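Long-range contacts in insulinase family protease (Yersinia pestis, PDB 3GO9), which is a predicted insulinase family (M16) protease, whose proteolytic activity and substrates are not established: residues L299-L307 and F347-L355; M369-F380 and P408-L419. One frame throughout, in Å; residues are numbered along the deposited sequence.

Contact 1: L299-L307 and F347-L355. With ZN (zinc ion), chain D.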
loop_
_atom_site.group_PDB
_atom_site.type_symbol
_atom_site.label_atom_id
_atom_site.label_comp_id
_atom_site.label_asym_id
_atom_site.label_seq_id
_atom_site.Cartn_x
_atom_site.Cartn_y
_atom_site.Cartn_z
ATOM N N LEU A 299 -0.791 -14.154 17.567
ATOM C CA LEU A 299 -1.452 -13.463 18.638
ATOM C C LEU A 299 -2.850 -13.124 18.188
ATOM O O LEU A 299 -3.804 -13.316 18.958
ATOM C CB LEU A 299 -0.651 -12.261 19.077
ATOM C CG LEU A 299 -1.012 -10.813 18.893
ATOM C CD1 LEU A 299 -2.479 -10.508 18.918
ATOM C CD2 LEU A 299 -0.313 -10.101 20.013
ATOM N N PHE A 300 -3.008 -12.691 16.940
ATOM C CA PHE A 300 -4.344 -12.306 16.523
ATOM C C PHE A 300 -5.230 -13.518 16.413
ATOM O O PHE A 300 -6.401 -13.540 16.850
ATOM C CB PHE A 300 -4.365 -11.550 15.221
ATOM C CG PHE A 300 -5.706 -11.002 14.934
ATOM C CD1 PHE A 300 -6.270 -10.059 15.804
ATOM C CD2 PHE A 300 -6.442 -11.466 13.870
ATOM C CE1 PHE A 300 -7.512 -9.564 15.580
ATOM C CE2 PHE A 300 -7.717 -10.939 13.636
ATOM C CZ PHE A 300 -8.226 -9.974 14.493
ATOM N N TRP A 301 -4.646 -14.561 15.862
ATOM C CA TRP A 301 -5.278 -15.840 15.744
ATOM C C TRP A 301 -5.776 -16.382 17.108
ATOM O O TRP A 301 -6.916 -16.816 17.225
ATOM C CB TRP A 301 -4.253 -16.769 15.123
ATOM C CG TRP A 301 -4.576 -18.148 15.143
ATOM C CD1 TRP A 301 -5.489 -18.784 14.369
ATOM C CD2 TRP A 301 -3.948 -19.162 15.957
ATOM N NE1 TRP A 301 -5.484 -20.126 14.654
ATOM C CE2 TRP A 301 -4.548 -20.384 15.622
ATOM C CE3 TRP A 301 -2.933 -19.145 16.933
ATOM C CZ2 TRP A 301 -4.193 -21.587 16.237
ATOM C CZ3 TRP A 301 -2.579 -20.337 17.537
ATOM C CH2 TRP A 301 -3.211 -21.546 17.186
ATOM N N HIS A 302 -4.915 -16.301 18.110
ATOM C CA HIS A 302 -5.223 -16.820 19.446
ATOM C C HIS A 302 -6.359 -16.031 20.079
ATOM O O HIS A 302 -7.278 -16.630 20.651
ATOM C CB HIS A 302 -4.035 -16.671 20.338
ATOM C CG HIS A 302 -4.283 -17.106 21.733
ATOM N ND1 HIS A 302 -4.204 -18.421 22.106
ATOM C CD2 HIS A 302 -4.583 -16.406 22.853
ATOM C CE1 HIS A 302 -4.495 -18.524 23.395
ATOM N NE2 HIS A 302 -4.738 -17.318 23.870
ATOM N N ILE A 303 -6.271 -14.708 20.007
ATOM C CA ILE A 303 -7.323 -13.837 20.589
ATOM C C ILE A 303 -8.641 -14.098 19.868
ATOM O O ILE A 303 -9.686 -14.228 20.518
ATOM C CB ILE A 303 -6.963 -12.345 20.622
ATOM C CG1 ILE A 303 -5.688 -12.080 21.445
ATOM C CG2 ILE A 303 -8.144 -11.504 21.196
ATOM C CD1 ILE A 303 -5.156 -10.683 21.261
ATOM N N LYS A 304 -8.620 -14.223 18.542
ATOM C CA LYS A 304 -9.842 -14.512 17.819
ATOM C C LYS A 304 -10.466 -15.800 18.261
ATOM O O LYS A 304 -11.691 -15.860 18.395
ATOM C CB LYS A 304 -9.577 -14.622 16.315
ATOM C CG LYS A 304 -9.373 -13.314 15.631
ATOM C CD LYS A 304 -9.837 -13.413 14.166
ATOM C CE LYS A 304 -9.245 -14.624 13.406
ATOM N NZ LYS A 304 -10.133 -15.842 13.488
ATOM N N GLN A 305 -9.650 -16.832 18.449
ATOM C CA GLN A 305 -10.181 -18.126 18.863
ATOM C C GLN A 305 -10.792 -18.010 20.256
ATOM O O GLN A 305 -11.827 -18.622 20.509
ATOM C CB GLN A 305 -9.122 -19.223 18.939
ATOM C CG GLN A 305 -8.206 -19.304 17.755
ATOM C CD GLN A 305 -7.776 -20.708 17.471
ATOM O OE1 GLN A 305 -6.884 -21.254 18.150
ATOM N NE2 GLN A 305 -8.406 -21.322 16.457
ATOM N N VAL A 306 -10.103 -17.311 21.165
ATOM C CA VAL A 306 -10.596 -17.171 22.560
ATOM C C VAL A 306 -11.927 -16.455 22.510
ATOM O O VAL A 306 -12.853 -16.808 23.247
ATOM C CB VAL A 306 -9.603 -16.382 23.439
ATOM C CG1 VAL A 306 -10.204 -16.106 24.819
ATOM C CG2 VAL A 306 -8.284 -17.153 23.615
ATOM N N LEU A 307 -12.032 -15.419 21.684
ATOM C CA LEU A 307 -13.303 -14.689 21.531
ATOM C C LEU A 307 -14.442 -15.581 20.997
ATOM O O LEU A 307 -15.582 -15.514 21.503
ATOM C CB LEU A 307 -13.125 -13.464 20.645
ATOM C CG LEU A 307 -14.326 -12.545 20.462
ATOM C CD1 LEU A 307 -14.957 -12.113 21.808
ATOM C CD2 LEU A 307 -13.904 -11.312 19.619
ATOM N N PHE A 347 -10.589 -7.543 28.331
ATOM C CA PHE A 347 -10.563 -8.867 27.705
ATOM C C PHE A 347 -9.312 -9.013 26.854
ATOM O O PHE A 347 -8.570 -9.972 26.989
ATOM C CB PHE A 347 -11.794 -9.087 26.804
ATOM C CG PHE A 347 -11.646 -10.275 25.892
ATOM C CD1 PHE A 347 -11.693 -11.565 26.414
ATOM C CD2 PHE A 347 -11.410 -10.127 24.539
ATOM C CE1 PHE A 347 -11.543 -12.675 25.588
ATOM C CE2 PHE A 347 -11.240 -11.262 23.693
ATOM C CZ PHE A 347 -11.291 -12.520 24.222
ATOM N N VAL A 348 -9.078 -8.059 25.962
ATOM C CA VAL A 348 -7.886 -8.142 25.097
ATOM C C VAL A 348 -6.578 -7.989 25.904
ATOM O O VAL A 348 -5.626 -8.688 25.649
ATOM C CB VAL A 348 -7.950 -7.138 23.926
ATOM C CG1 VAL A 348 -6.661 -7.161 23.124
ATOM C CG2 VAL A 348 -9.137 -7.464 23.020
ATOM N N ALA A 349 -6.528 -7.040 26.828
ATOM C CA ALA A 349 -5.304 -6.757 27.589
ATOM C C ALA A 349 -4.923 -7.974 28.417
ATOM O O ALA A 349 -3.751 -8.293 28.583
ATOM C CB ALA A 349 -5.486 -5.586 28.507
ATOM N N ARG A 350 -5.900 -8.716 28.905
ATOM C CA ARG A 350 -5.528 -9.919 29.671
ATOM C C ARG A 350 -4.974 -11.003 28.763
ATOM O O ARG A 350 -4.089 -11.763 29.172
ATOM C CB ARG A 350 -6.726 -10.399 30.489
ATOM C CG ARG A 350 -7.030 -9.450 31.689
ATOM C CD ARG A 350 -8.190 -9.881 32.498
ATOM N NE ARG A 350 -9.087 -10.637 31.643
ATOM C CZ ARG A 350 -9.711 -11.753 31.975
ATOM N NH1 ARG A 350 -9.606 -12.268 33.193
ATOM N NH2 ARG A 350 -10.488 -12.341 31.063
ATOM N N GLU A 351 -5.447 -11.066 27.527
ATOM C CA GLU A 351 -4.829 -11.986 26.554
ATOM C C GLU A 351 -3.377 -11.592 26.242
ATOM O O GLU A 351 -2.470 -12.427 26.194
ATOM C CB GLU A 351 -5.570 -12.025 25.245
ATOM C CG GLU A 351 -6.884 -12.673 25.330
ATOM C CD GLU A 351 -6.773 -14.087 25.868
ATOM O OE1 GLU A 351 -5.955 -14.838 25.309
ATOM O OE2 GLU A 351 -7.484 -14.414 26.859
ATOM N N LEU A 352 -3.170 -10.310 26.003
ATOM C CA LEU A 352 -1.809 -9.840 25.732
ATOM C C LEU A 352 -0.829 -10.089 26.908
ATOM O O LEU A 352 0.301 -10.504 26.699
ATOM C CB LEU A 352 -1.796 -8.385 25.345
ATOM C CG LEU A 352 -2.612 -7.971 24.112
ATOM C CD1 LEU A 352 -2.486 -6.441 24.026
ATOM C CD2 LEU A 352 -2.225 -8.680 22.830
ATOM N N ALA A 353 -1.308 -9.886 28.128
ATOM C CA ALA A 353 -0.509 -10.121 29.316
ATOM C C ALA A 353 -0.127 -11.600 29.411
ATOM O O ALA A 353 1.017 -11.926 29.735
ATOM C CB ALA A 353 -1.227 -9.698 30.520
ATOM N N ALA A 354 -1.093 -12.465 29.161
ATOM C CA ALA A 354 -0.836 -13.918 29.211
ATOM C C ALA A 354 0.105 -14.353 28.101
ATOM O O ALA A 354 1.047 -15.138 28.328
ATOM C CB ALA A 354 -2.188 -14.715 29.150
ATOM N N LEU A 355 -0.095 -13.838 26.895
ATOM C CA LEU A 355 0.771 -14.196 25.778
ATOM C C LEU A 355 2.201 -13.671 25.948
ATOM O O LEU A 355 3.170 -14.363 25.600
ATOM C CB LEU A 355 0.192 -13.721 24.443
ATOM C CG LEU A 355 -1.065 -14.490 23.953
ATOM C CD1 LEU A 355 -1.833 -13.642 22.889
ATOM C CD2 LEU A 355 -0.747 -15.908 23.444
HETATM ZN ZN ZN D . -5.382 -16.704 25.693
HETATM O O HOH W 1 -3.863 -16.658 26.973
#
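I303 and F347 meet on the buried side of two helices that run at 130° to each other. I303 is a knob in the hole made by F347, V348, E351 and L352. Its CD1 reaches L352 CD2 at 3.9 Å, and its CG1 lies against E351 CB. L352 CD2 also meets L299 CD2 at 3.7 Å. The F347 ring turns its edge to V306 CG1, which is 3.8 Å from F347 CE1.

The other side is polar and partly exposed, and holds a zinc ion between the helices. H302 NE2 and E351 OE1 each bind it at 2.0 Å, and water 1 is a third ligand. H302 sends its ring across with CG anti to the backbone N (chi1 177°). E351 bends back at chi2 (-57°) to bring OE1 to the metal; OE1 lies at the edge of the H302 ring, in its plane. L355 CD2 sits over one face of the H302 ring, 4.1 Å from its centroid, in a CH-pi contact.

Both helices belong to the M16 inactive domain. I303, L307 and V348 rest on L317 of strand 316-324. L299, L352 and L355 pack on L435 of helix 424-435, and L352 touches Y461 of helix 454-465.

Contact 2: M369-F380 and P408-L419; sequences MTQKNDQLSKLF and PEQYQKLRQAFL. With ZN (zinc ion), chain F.
An antiparallel helix pair joins 369-380 to 408-419, with interlocking knobs-into-holes packing and axes at 170°. L376 is one knob, held among Q412, R415, Q416 and L419. Chi1 swings its CG opposite the backbone N, and its two methyls part: CD1 meets R415 CG at 3.8 Å and the edge of the Y411 ring, while CD2 lies near Q416 N. L419 is the reciprocal knob among M369 (selenomethionine here), K372, N373 and L376. Its CD2 lies 3.9 Å from K372 CB, and its CD1 faces the K372 carbonyl oxygen.

The direct polar link is between two side-chain amides. Q416 NE2 donates to N373 OD1 at 2.9 Å, with an N-H...O angle of 162°. The amide planes are only 13° apart, so the two groups are nearly coplanar. Water 2 adds a bridge, accepting from R415 NE and donating to K372 O. The edge of the R415 guanidinium meets K372 CE. K372 NZ bonds Q375 OE1 at 2.7 Å and also pairs with E297, which probably eases its proximity to R415.

Beyond the turn at K378, L379 CD2 packs 3.8 Å from Y411 CD2. The F380 ring has the Q412 amide at its edge and meets P408 CB from CE1. At the start of the second helix, E409 binds a zinc ion mainly through OE1 at 2.1 Å, with OE2 farther off and water 4 also bound. W290 of helix 283-309 makes a cation-pi contact with R415 and meets Y411 edge-to-face. Reciprocal leucine knobs are the mark of knobs-into-holes packing between antiparallel helices, here with helix 283-309 against them.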
loop_
_atom_site.group_PDB
_atom_site.type_symbol
_atom_site.label_atom_id
_atom_site.label_comp_id
_atom_site.label_asym_id
_atom_site.label_seq_id
_atom_site.Cartn_x
_atom_site.Cartn_y
_atom_site.Cartn_z
HETATM N N MSE A 369 1.367 -24.247 13.061
HETATM C CA MSE A 369 2.341 -24.641 12.067
HETATM C C MSE A 369 1.742 -25.584 11.013
HETATM O O MSE A 369 2.091 -25.491 9.853
HETATM C CB MSE A 369 3.599 -25.187 12.754
HETATM C CG MSE A 369 4.132 -24.201 13.829
HETATM SE SE MSE A 369 4.563 -22.469 13.035
HETATM C CE MSE A 369 6.152 -23.347 12.326
ATOM N N THR A 370 0.813 -26.464 11.405
ATOM C CA THR A 370 0.078 -27.264 10.402
ATOM C C THR A 370 -0.641 -26.339 9.390
ATOM O O THR A 370 -0.629 -26.567 8.157
ATOM C CB THR A 370 -0.924 -28.232 11.123
ATOM O OG1 THR A 370 -0.172 -29.154 11.914
ATOM C CG2 THR A 370 -1.787 -29.015 10.147
ATOM N N GLN A 371 -1.249 -25.285 9.923
ATOM C CA GLN A 371 -1.977 -24.325 9.127
ATOM C C GLN A 371 -1.029 -23.564 8.196
ATOM O O GLN A 371 -1.291 -23.376 7.000
ATOM C CB GLN A 371 -2.745 -23.376 10.055
ATOM C CG GLN A 371 -3.341 -22.082 9.442
ATOM C CD GLN A 371 -4.033 -21.186 10.512
ATOM O OE1 GLN A 371 -3.891 -19.946 10.504
ATOM N NE2 GLN A 371 -4.770 -21.822 11.438
ATOM N N LYS A 372 0.120 -23.155 8.708
ATOM C CA LYS A 372 1.028 -22.371 7.839
ATOM C C LYS A 372 1.655 -23.264 6.776
ATOM O O LYS A 372 1.893 -22.849 5.648
ATOM C CB LYS A 372 2.122 -21.688 8.694
ATOM C CG LYS A 372 1.634 -20.664 9.729
ATOM C CD LYS A 372 0.607 -19.637 9.244
ATOM C CE LYS A 372 1.148 -18.734 8.190
ATOM N NZ LYS A 372 0.093 -17.768 7.779
ATOM N N ASN A 373 1.907 -24.511 7.137
ATOM C CA ASN A 373 2.415 -25.496 6.183
ATOM C C ASN A 373 1.374 -25.803 5.105
ATOM O O ASN A 373 1.708 -25.949 3.914
ATOM C CB ASN A 373 2.886 -26.786 6.900
ATOM C CG ASN A 373 4.382 -26.715 7.321
ATOM O OD1 ASN A 373 5.272 -26.473 6.483
ATOM N ND2 ASN A 373 4.648 -26.924 8.606
ATOM N N ASP A 374 0.106 -25.837 5.514
ATOM C CA ASP A 374 -0.981 -26.012 4.543
ATOM C C ASP A 374 -1.010 -24.874 3.523
ATOM O O ASP A 374 -1.035 -25.095 2.316
ATOM C CB ASP A 374 -2.337 -26.094 5.255
ATOM C CG ASP A 374 -3.478 -26.436 4.282
ATOM O OD1 ASP A 374 -3.378 -27.496 3.626
ATOM O OD2 ASP A 374 -4.436 -25.649 4.180
ATOM N N GLN A 375 -0.972 -23.654 4.024
ATOM C CA GLN A 375 -0.953 -22.477 3.165
ATOM C C GLN A 375 0.208 -22.472 2.204
ATOM O O GLN A 375 0.036 -22.172 1.044
ATOM C CB GLN A 375 -0.928 -21.231 3.995
ATOM C CG GLN A 375 -2.111 -21.136 4.955
ATOM C CD GLN A 375 -1.926 -20.027 5.973
ATOM O OE1 GLN A 375 -1.063 -19.157 5.817
ATOM N NE2 GLN A 375 -2.748 -20.045 7.016
ATOM N N LEU A 376 1.400 -22.865 2.658
ATOM C CA LEU A 376 2.531 -22.961 1.760
ATOM C C LEU A 376 2.328 -24.035 0.704
ATOM O O LEU A 376 2.733 -23.869 -0.438
ATOM C CB LEU A 376 3.821 -23.222 2.549
ATOM C CG LEU A 376 5.102 -23.327 1.733
ATOM C CD1 LEU A 376 5.381 -22.059 0.955
ATOM C CD2 LEU A 376 6.256 -23.665 2.684
ATOM N N SER A 377 1.675 -25.133 1.067
ATOM C CA SER A 377 1.486 -26.223 0.103
ATOM C C SER A 377 0.573 -25.731 -1.036
ATOM O O SER A 377 0.652 -26.241 -2.161
ATOM C CB SER A 377 0.929 -27.479 0.787
ATOM O OG SER A 377 -0.462 -27.361 1.114
ATOM N N LYS A 378 -0.229 -24.722 -0.725
ATOM C CA LYS A 378 -1.226 -24.136 -1.648
ATOM C C LYS A 378 -0.654 -22.964 -2.478
ATOM O O LYS A 378 -1.368 -22.406 -3.317
ATOM C CB LYS A 378 -2.461 -23.649 -0.863
ATOM C CG LYS A 378 -3.207 -24.725 -0.008
ATOM C CD LYS A 378 -3.888 -25.832 -0.791
ATOM C CE LYS A 378 -4.630 -26.877 0.149
ATOM N NZ LYS A 378 -5.507 -26.232 1.223
ATOM N N LEU A 379 0.612 -22.592 -2.252
ATOM C CA LEU A 379 1.260 -21.462 -2.939
ATOM C C LEU A 379 0.943 -21.337 -4.433
ATOM O O LEU A 379 0.511 -20.270 -4.912
ATOM C CB LEU A 379 2.794 -21.542 -2.769
ATOM C CG LEU A 379 3.599 -20.370 -3.334
ATOM C CD1 LEU A 379 3.211 -19.094 -2.595
ATOM C CD2 LEU A 379 5.110 -20.629 -3.246
ATOM N N PHE A 380 1.184 -22.402 -5.194
ATOM C CA PHE A 380 1.019 -22.319 -6.622
ATOM C C PHE A 380 -0.453 -22.424 -7.063
ATOM O O PHE A 380 -0.804 -21.878 -8.120
ATOM C CB PHE A 380 1.890 -23.328 -7.343
ATOM C CG PHE A 380 3.358 -22.972 -7.292
ATOM C CD1 PHE A 380 3.845 -21.896 -8.006
ATOM C CD2 PHE A 380 4.238 -23.674 -6.471
ATOM C CE1 PHE A 380 5.211 -21.547 -7.942
ATOM C CE2 PHE A 380 5.607 -23.326 -6.420
ATOM C CZ PHE A 380 6.079 -22.272 -7.153
ATOM N N PRO A 408 9.382 -17.363 -7.012
ATOM C CA PRO A 408 8.478 -18.162 -6.185
ATOM C C PRO A 408 9.083 -19.500 -5.765
ATOM O O PRO A 408 8.781 -19.969 -4.663
ATOM C CB PRO A 408 7.226 -18.328 -7.079
ATOM C CG PRO A 408 7.668 -17.929 -8.472
ATOM C CD PRO A 408 8.778 -16.924 -8.289
ATOM N N GLU A 409 9.960 -20.108 -6.573
ATOM C CA GLU A 409 10.599 -21.323 -6.127
ATOM C C GLU A 409 11.531 -21.046 -4.951
ATOM O O GLU A 409 11.630 -21.899 -4.047
ATOM C CB GLU A 409 11.365 -22.033 -7.227
ATOM C CG GLU A 409 10.467 -22.615 -8.277
ATOM C CD GLU A 409 11.267 -23.086 -9.438
ATOM O OE1 GLU A 409 11.855 -22.217 -10.119
ATOM O OE2 GLU A 409 11.351 -24.290 -9.631
ATOM N N GLN A 410 12.184 -19.887 -4.958
ATOM C CA GLN A 410 13.057 -19.560 -3.807
ATOM C C GLN A 410 12.210 -19.299 -2.576
ATOM O O GLN A 410 12.529 -19.788 -1.495
ATOM C CB GLN A 410 13.933 -18.363 -4.076
ATOM C CG GLN A 410 14.984 -18.160 -2.950
ATOM C CD GLN A 410 15.865 -16.980 -3.212
ATOM O OE1 GLN A 410 15.359 -15.909 -3.492
ATOM N NE2 GLN A 410 17.225 -17.184 -3.149
ATOM N N TYR A 411 11.070 -18.631 -2.765
ATOM C CA TYR A 411 10.168 -18.375 -1.696
ATOM C C TYR A 411 9.767 -19.707 -1.084
ATOM O O TYR A 411 9.816 -19.899 0.114
ATOM C CB TYR A 411 8.946 -17.607 -2.173
ATOM C CG TYR A 411 7.920 -17.396 -1.099
ATOM C CD1 TYR A 411 7.821 -16.207 -0.430
ATOM C CD2 TYR A 411 7.039 -18.422 -0.757
ATOM C CE1 TYR A 411 6.841 -16.036 0.579
ATOM C CE2 TYR A 411 6.095 -18.261 0.240
ATOM C CZ TYR A 411 6.018 -17.079 0.908
ATOM O OH TYR A 411 5.050 -16.958 1.897
ATOM N N GLN A 412 9.367 -20.656 -1.925
ATOM C CA GLN A 412 8.866 -21.918 -1.399
ATOM C C GLN A 412 9.929 -22.633 -0.533
ATOM O O GLN A 412 9.644 -23.145 0.559
ATOM C CB GLN A 412 8.446 -22.766 -2.591
ATOM C CG GLN A 412 7.848 -24.070 -2.242
ATOM C CD GLN A 412 7.454 -24.824 -3.524
ATOM O OE1 GLN A 412 6.379 -25.402 -3.609
ATOM N NE2 GLN A 412 8.320 -24.766 -4.538
ATOM N N LYS A 413 11.163 -22.648 -1.013
ATOM C CA LYS A 413 12.246 -23.261 -0.334
ATOM C C LYS A 413 12.582 -22.531 0.985
ATOM O O LYS A 413 12.712 -23.151 2.058
ATOM C CB LYS A 413 13.474 -23.306 -1.234
ATOM C CG LYS A 413 14.705 -23.882 -0.619
ATOM C CD LYS A 413 15.881 -23.762 -1.528
ATOM C CE LYS A 413 16.383 -22.358 -1.660
ATOM N NZ LYS A 413 17.361 -22.271 -2.785
ATOM N N LEU A 414 12.763 -21.222 0.900
ATOM C CA LEU A 414 13.095 -20.467 2.111
ATOM C C LEU A 414 11.978 -20.505 3.157
ATOM O O LEU A 414 12.249 -20.633 4.363
ATOM C CB LEU A 414 13.484 -19.038 1.741
ATOM C CG LEU A 414 14.783 -18.899 0.932
ATOM C CD1 LEU A 414 15.073 -17.367 0.625
ATOM C CD2 LEU A 414 15.999 -19.445 1.630
ATOM N N ARG A 415 10.718 -20.407 2.723
ATOM C CA ARG A 415 9.567 -20.423 3.634
ATOM C C ARG A 415 9.439 -21.812 4.276
ATOM O O ARG A 415 9.196 -21.924 5.489
ATOM C CB ARG A 415 8.268 -20.100 2.869
ATOM C CG ARG A 415 7.005 -20.033 3.771
ATOM C CD ARG A 415 7.001 -18.852 4.607
ATOM N NE ARG A 415 5.779 -18.805 5.385
ATOM C CZ ARG A 415 5.505 -17.898 6.314
ATOM N NH1 ARG A 415 6.362 -16.941 6.642
ATOM N NH2 ARG A 415 4.338 -17.956 6.922
ATOM N N GLN A 416 9.607 -22.875 3.479
ATOM C CA GLN A 416 9.625 -24.229 4.064
ATOM C C GLN A 416 10.698 -24.341 5.145
ATOM O O GLN A 416 10.494 -24.941 6.194
ATOM C CB GLN A 416 9.824 -25.359 3.046
ATOM C CG GLN A 416 9.564 -26.759 3.627
ATOM C CD GLN A 416 8.125 -26.897 4.222
ATOM O OE1 GLN A 416 7.149 -27.009 3.474
ATOM N NE2 GLN A 416 8.004 -26.836 5.550
ATOM N N ALA A 417 11.887 -23.847 4.878
ATOM C CA ALA A 417 12.954 -23.985 5.848
ATOM C C ALA A 417 12.647 -23.178 7.098
ATOM O O ALA A 417 12.928 -23.647 8.226
ATOM C CB ALA A 417 14.288 -23.576 5.240
ATOM N N PHE A 418 12.071 -21.979 6.933
ATOM C CA PHE A 418 11.617 -21.183 8.077
ATOM C C PHE A 418 10.592 -21.991 8.941
ATOM O O PHE A 418 10.748 -22.118 10.163
ATOM C CB PHE A 418 11.033 -19.874 7.566
ATOM C CG PHE A 418 10.290 -19.115 8.589
ATOM C CD1 PHE A 418 10.966 -18.499 9.623
ATOM C CD2 PHE A 418 8.920 -19.083 8.571
ATOM C CE1 PHE A 418 10.269 -17.854 10.573
ATOM C CE2 PHE A 418 8.237 -18.471 9.567
ATOM C CZ PHE A 418 8.930 -17.879 10.560
ATOM N N LEU A 419 9.547 -22.500 8.300
ATOM C CA LEU A 419 8.488 -23.186 9.046
ATOM C C LEU A 419 9.061 -24.446 9.712
ATOM O O LEU A 419 8.735 -24.728 10.854
ATOM C CB LEU A 419 7.292 -23.530 8.158
ATOM C CG LEU A 419 6.540 -22.344 7.547
ATOM C CD1 LEU A 419 5.380 -22.811 6.617
ATOM C CD2 LEU A 419 5.988 -21.499 8.728
HETATM ZN ZN ZN F . 12.619 -23.440 -11.699
HETATM O O HOH W 2 3.148 -20.261 5.288
HETATM O O HOH W 3 4.256 -27.056 3.200
HETATM O O HOH W 4 10.949 -23.212 -12.410
#

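From the N terminus, the chain first runs through the seven-stranded sheet and its helices. Helix 283-309 then supplies the first side of contact 1. Strands 316-324 and 327-336 follow, and helix 341-358 returns to close that loop of 39 residues. Helix 362-377 comes next and opens contact 2, which helix 408-421 closes after a mostly helical excursion of 27 residues. The two loops are in series, neither nested nor crossed, and their centres lie 26 Å apart. Helix 283-309 links them: W301 packs on Q371, while L294 touches M369 and K372. Both contacts join helix to helix; the pair of contact 1 also rests on strand 316-324 of the five-stranded sheet.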